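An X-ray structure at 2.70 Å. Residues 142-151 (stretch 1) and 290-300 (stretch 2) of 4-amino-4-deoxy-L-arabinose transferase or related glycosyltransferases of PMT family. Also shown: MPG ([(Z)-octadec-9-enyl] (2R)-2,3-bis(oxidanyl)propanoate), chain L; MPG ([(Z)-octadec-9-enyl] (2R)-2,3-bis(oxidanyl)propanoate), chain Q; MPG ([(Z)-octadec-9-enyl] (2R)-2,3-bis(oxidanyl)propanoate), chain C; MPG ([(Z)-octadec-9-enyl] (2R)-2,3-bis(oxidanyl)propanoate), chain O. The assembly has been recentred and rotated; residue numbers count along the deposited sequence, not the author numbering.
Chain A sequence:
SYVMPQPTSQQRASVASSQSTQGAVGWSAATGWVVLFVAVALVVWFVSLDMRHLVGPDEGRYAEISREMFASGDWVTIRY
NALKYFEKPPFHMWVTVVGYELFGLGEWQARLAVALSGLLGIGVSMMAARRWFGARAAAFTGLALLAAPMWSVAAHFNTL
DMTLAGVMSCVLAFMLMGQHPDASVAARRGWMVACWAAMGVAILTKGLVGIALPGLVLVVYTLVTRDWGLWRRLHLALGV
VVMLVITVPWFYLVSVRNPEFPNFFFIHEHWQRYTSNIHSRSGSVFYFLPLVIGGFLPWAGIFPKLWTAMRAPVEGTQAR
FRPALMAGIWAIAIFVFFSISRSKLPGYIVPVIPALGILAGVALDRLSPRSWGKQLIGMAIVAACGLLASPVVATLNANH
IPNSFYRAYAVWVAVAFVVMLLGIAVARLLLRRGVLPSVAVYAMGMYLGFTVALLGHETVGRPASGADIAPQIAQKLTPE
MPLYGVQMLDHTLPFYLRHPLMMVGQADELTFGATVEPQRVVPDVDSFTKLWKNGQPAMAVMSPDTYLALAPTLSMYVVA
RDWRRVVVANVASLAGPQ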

# COMPACT_ATOMS: atom_id res chain seq x y z
N GLY A 142 4.00 -19.14 -3.40
CA GLY A 142 4.07 -18.10 -4.42
C GLY A 142 2.74 -17.90 -5.12
O GLY A 142 2.28 -16.77 -5.29
N LEU A 143 2.10 -19.00 -5.53
CA LEU A 143 0.78 -18.90 -6.15
C LEU A 143 -0.23 -18.27 -5.20
O LEU A 143 -1.04 -17.43 -5.60
N ALA A 144 -0.18 -18.67 -3.93
CA ALA A 144 -1.10 -18.12 -2.93
C ALA A 144 -0.97 -16.61 -2.83
O ALA A 144 -1.97 -15.88 -2.95
N LEU A 145 0.25 -16.12 -2.62
CA LEU A 145 0.45 -14.68 -2.51
C LEU A 145 0.11 -13.96 -3.81
O LEU A 145 -0.37 -12.82 -3.78
N LEU A 146 0.35 -14.60 -4.96
CA LEU A 146 0.02 -13.97 -6.23
C LEU A 146 -1.49 -13.78 -6.37
O LEU A 146 -1.95 -12.70 -6.75
N ALA A 147 -2.27 -14.81 -6.05
CA ALA A 147 -3.71 -14.75 -6.22
C ALA A 147 -4.40 -13.94 -5.14
O ALA A 147 -5.53 -13.47 -5.35
N ALA A 148 -3.77 -13.77 -3.98
CA ALA A 148 -4.39 -13.04 -2.88
C ALA A 148 -4.63 -11.59 -3.30
O ALA A 148 -3.65 -10.86 -3.56
N PRO A 149 -5.88 -11.14 -3.38
CA PRO A 149 -6.13 -9.78 -3.86
C PRO A 149 -5.56 -8.70 -2.97
O PRO A 149 -5.20 -7.63 -3.47
N MET A 150 -5.47 -8.93 -1.66
CA MET A 150 -4.88 -7.91 -0.79
C MET A 150 -3.40 -7.71 -1.11
O MET A 150 -2.91 -6.57 -1.13
N TRP A 151 -2.67 -8.80 -1.39
CA TRP A 151 -1.25 -8.66 -1.65
C TRP A 151 -0.98 -8.05 -3.02
O TRP A 151 -0.07 -7.23 -3.17
N PRO A 290 -14.00 -8.79 7.42
CA PRO A 290 -14.22 -8.81 5.97
C PRO A 290 -13.01 -8.39 5.17
O PRO A 290 -12.90 -8.76 4.00
N LEU A 291 -12.10 -7.61 5.77
CA LEU A 291 -10.87 -7.25 5.07
C LEU A 291 -9.96 -8.45 4.89
O LEU A 291 -9.41 -8.67 3.81
N VAL A 292 -9.79 -9.25 5.94
CA VAL A 292 -8.92 -10.42 5.82
C VAL A 292 -9.58 -11.48 4.94
O VAL A 292 -8.90 -12.16 4.16
N ILE A 293 -10.90 -11.62 5.03
CA ILE A 293 -11.58 -12.64 4.23
C ILE A 293 -11.59 -12.25 2.76
O ILE A 293 -11.28 -13.06 1.88
N GLY A 294 -11.93 -11.00 2.46
CA GLY A 294 -11.92 -10.55 1.08
C GLY A 294 -10.52 -10.46 0.50
O GLY A 294 -10.32 -10.72 -0.69
N GLY A 295 -9.54 -10.09 1.32
CA GLY A 295 -8.17 -9.95 0.86
C GLY A 295 -7.45 -11.26 0.66
O GLY A 295 -6.36 -11.27 0.07
N PHE A 296 -8.01 -12.36 1.16
CA PHE A 296 -7.49 -13.70 0.93
C PHE A 296 -8.57 -14.58 0.30
O PHE A 296 -8.64 -15.78 0.57
N LEU A 297 -9.41 -13.97 -0.54
CA LEU A 297 -10.65 -14.62 -0.97
C LEU A 297 -10.44 -15.92 -1.74
O LEU A 297 -11.10 -16.92 -1.40
N PRO A 298 -9.57 -15.99 -2.75
CA PRO A 298 -9.43 -17.26 -3.49
C PRO A 298 -8.98 -18.44 -2.63
O PRO A 298 -9.03 -19.58 -3.10
N TRP A 299 -8.56 -18.20 -1.38
CA TRP A 299 -8.18 -19.28 -0.48
C TRP A 299 -9.09 -19.37 0.74
O TRP A 299 -8.80 -20.14 1.66
N ALA A 300 -10.20 -18.62 0.76
CA ALA A 300 -11.09 -18.63 1.92
C ALA A 300 -11.58 -20.04 2.22
O ALA A 300 -11.69 -20.43 3.40

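Where a helix is interrupted inside a membrane protein, the carbonyls and amides released from the regular ladder still need partners, and a neighbouring segment can supply them. The packing of residues 142-151 against residues 290-300 illustrates the principle. The first stretch breaks at Ala148, which is both the first residue to leave helical geometry and the N-cap position of the helix that resumes at Pro149. Pro149 has no amide hydrogen, so its N, although 3.5 Å from Gly295 O, donates nothing. The next amide does: Met150 N gives a hydrogen bond to Gly295 O at 3.0 Å, with an angle of 162°. One bond thus satisfies a donor in the first turn of the new helix and the carbonyl of Gly295 in the partner stretch.

The second polar link comes from a side chain. Trp299 points toward the first stretch with chi1 at -43° (m), and its NE1 donates to Ala144 O at 3.0 Å and 153°. That carbonyl also accepts the backbone hydrogen bond from Ala148 N, likewise at 3.0 Å, so it serves two donors, one within its own helix and one across the interface. Ala144 O lies at the edge of the indole, near its plane, where the N-H can reach it. The same ring has an apolar role, its CZ2 lying 3.7 Å from Ala147 CB and its CE2 4.0 Å from Ala144 CB.

Around these two bonds the side-chain contacts are apolar, and the prolines also press on carbonyls without hydrogen-bonding them: Pro149 CG lies 3.1 Å from Gly294 O, and Pro298 CG 3.4 Å from Ala147 O. Ala147 CB meets Pro298 CG at 4.0 Å, while the two prolines approach through Pro149 CD and Pro298 CD, 3.5 Å apart. The CA-to-CB bond of Phe296 points away, yet with chi1 at -146°, between wells, its ring returns far enough for CD1 to lie 3.8 Å from Ala148 CB.

Met150 points toward the second stretch in an extended t, t, m conformation. Its CE reaches 3.7 Å from Leu291 O and 4.5 Å from Leu291 CB, and also lies 3.7 Å from C12 of the chain L MPG. The approach of its backbone depends on glycine: a CB on Gly295 would sit 2.7 Å from Met150 CB, a clash. A CB on Gly294 would instead meet C4 of the chain Q MPG at 3.0 Å. Leu143 touches the second stretch through its O, 3.7 Å from Trp299 CZ2, while its side chain (m, t), set sideways, brings CD2 to 3.6 Å from C8 of the chain C MPG. Trp151, which makes no contact with the second stretch, has its NE1 hydrogen-bonded elsewhere in the structure.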

# COMPACT_ATOMS: atom_id res chain seq x y z
CB LEU A 143 0.31 -20.28 -6.59
CG LEU A 143 1.26 -21.00 -7.55
CD1 LEU A 143 0.86 -22.45 -7.73
CD2 LEU A 143 1.27 -20.28 -8.89
CB ALA A 144 -0.85 -18.78 -1.58
CB LEU A 145 1.88 -14.38 -2.07
CG LEU A 145 2.23 -14.90 -0.68
CD1 LEU A 145 3.68 -14.59 -0.34
CD2 LEU A 145 1.30 -14.30 0.37
CB LEU A 146 0.57 -14.81 -7.39
CG LEU A 146 0.31 -14.26 -8.79
CD1 LEU A 146 1.06 -12.95 -9.01
CD2 LEU A 146 0.69 -15.27 -9.86
CB ALA A 147 -4.31 -16.15 -6.25
CB ALA A 148 -3.51 -13.09 -1.63
CB PRO A 149 -7.67 -9.71 -3.92
CG PRO A 149 -8.11 -10.69 -2.90
CD PRO A 149 -7.12 -11.82 -2.97
CB MET A 150 -5.08 -8.29 0.67
CG MET A 150 -4.42 -7.33 1.66
SD MET A 150 -5.12 -7.44 3.32
CE MET A 150 -6.57 -6.41 3.14
CB TRP A 151 -0.55 -10.01 -1.52
CG TRP A 151 0.94 -9.88 -1.50
CD1 TRP A 151 1.81 -10.17 -2.51
CD2 TRP A 151 1.74 -9.40 -0.41
NE1 TRP A 151 3.10 -9.91 -2.12
CE2 TRP A 151 3.08 -9.43 -0.83
CE3 TRP A 151 1.45 -8.94 0.87
CZ2 TRP A 151 4.13 -9.03 -0.01
CZ3 TRP A 151 2.49 -8.54 1.69
CH2 TRP A 151 3.81 -8.59 1.24
CB PRO A 290 -15.39 -7.84 5.77
CG PRO A 290 -15.27 -6.90 6.90
CD PRO A 290 -14.81 -7.74 8.06
CB LEU A 291 -10.14 -6.13 5.82
CG LEU A 291 -10.71 -4.73 5.62
CD1 LEU A 291 -10.05 -3.77 6.60
CD2 LEU A 291 -10.48 -4.27 4.20
CB VAL A 292 -8.54 -10.97 7.21
CG1 VAL A 292 -9.73 -11.60 7.92
CG2 VAL A 292 -7.39 -11.98 7.09
CB ILE A 293 -13.01 -12.88 4.76
CG1 ILE A 293 -12.96 -13.46 6.18
CG2 ILE A 293 -13.77 -13.83 3.85
CD1 ILE A 293 -14.31 -13.72 6.78
CB PHE A 296 -6.99 -14.30 2.24
CG PHE A 296 -5.81 -15.21 2.08
CD1 PHE A 296 -4.60 -14.72 1.61
CD2 PHE A 296 -5.90 -16.56 2.42
CE1 PHE A 296 -3.51 -15.56 1.47
CE2 PHE A 296 -4.81 -17.39 2.28
CZ PHE A 296 -3.61 -16.89 1.81
CB LEU A 297 -11.50 -13.62 -1.77
CG LEU A 297 -12.90 -14.08 -2.18
CD1 LEU A 297 -13.74 -14.41 -0.95
CD2 LEU A 297 -13.57 -13.02 -3.02
CB PRO A 298 -8.38 -16.93 -4.57
CG PRO A 298 -7.71 -15.69 -4.10
CD PRO A 298 -8.76 -14.93 -3.37
CB TRP A 299 -6.73 -19.11 -0.03
CG TRP A 299 -5.79 -18.72 -1.15
CD1 TRP A 299 -5.10 -17.55 -1.27
CD2 TRP A 299 -5.45 -19.51 -2.30
NE1 TRP A 299 -4.36 -17.56 -2.43
CE2 TRP A 299 -4.55 -18.75 -3.07
CE3 TRP A 299 -5.82 -20.78 -2.75
CZ2 TRP A 299 -4.02 -19.22 -4.27
CZ3 TRP A 299 -5.29 -21.24 -3.94
CH2 TRP A 299 -4.40 -20.47 -4.69
CB ALA A 300 -12.27 -17.69 1.69
C5 MPG L . -14.96 -9.67 -3.51
C6 MPG L . -14.30 -8.40 -2.95
C7 MPG L . -12.75 -8.47 -2.92
C8 MPG L . -12.15 -7.45 -1.93
C9 MPG L . -10.61 -7.38 -1.96
C10 MPG L . -10.04 -6.52 -0.79
C11 MPG L . -8.65 -5.94 -1.12
C12 MPG L . -8.07 -5.10 0.07
C13 MPG L . -6.73 -4.43 -0.28
C14 MPG L . -6.31 -3.34 0.76
C15 MPG L . -5.11 -2.47 0.26
C16 MPG L . -4.42 -1.69 1.41
C2 MPG Q . -15.70 -9.94 1.55
C3 MPG Q . -15.90 -8.55 0.96
C4 MPG Q . -15.00 -7.51 1.62
C5 MPG Q . -15.74 -6.21 1.96
C6 MPG Q . -14.86 -5.23 2.75
C7 MPG Q . -15.68 -4.37 3.74
C8 MPG Q . -14.77 -3.64 4.76
C9 MPG Q . -15.51 -3.26 6.06
C10 MPG Q . -14.56 -2.59 7.10
C1 MPG Q . -16.51 -11.00 0.81
C2 MPG C . 3.12 -27.68 -13.31
C3 MPG C . 3.98 -26.42 -13.27
C4 MPG C . 3.21 -25.19 -12.83
C5 MPG C . 4.08 -23.92 -12.79
C6 MPG C . 3.74 -23.01 -11.60
C7 MPG C . 4.93 -22.14 -11.13
C8 MPG C . 4.61 -21.41 -9.81
C9 MPG C . 5.56 -20.23 -9.51
C10 MPG C . 4.86 -19.11 -8.68
C11 MPG C . 5.64 -17.78 -8.69
C12 MPG C . 4.71 -16.52 -8.57
C13 MPG C . 5.51 -15.20 -8.67
C14 MPG C . 4.66 -14.01 -9.23
C1 MPG C . 3.94 -28.96 -13.44
C2 MPG O . -13.97 -19.11 6.22
C3 MPG O . -14.93 -20.13 5.62
C4 MPG O . -14.22 -21.42 5.21
C5 MPG O . -15.17 -22.50 4.70
C6 MPG O . -14.51 -23.89 4.65
C7 MPG O . -15.54 -25.02 4.47
C8 MPG O . -14.98 -26.40 4.88
C1 MPG O . -14.68 -17.86 6.75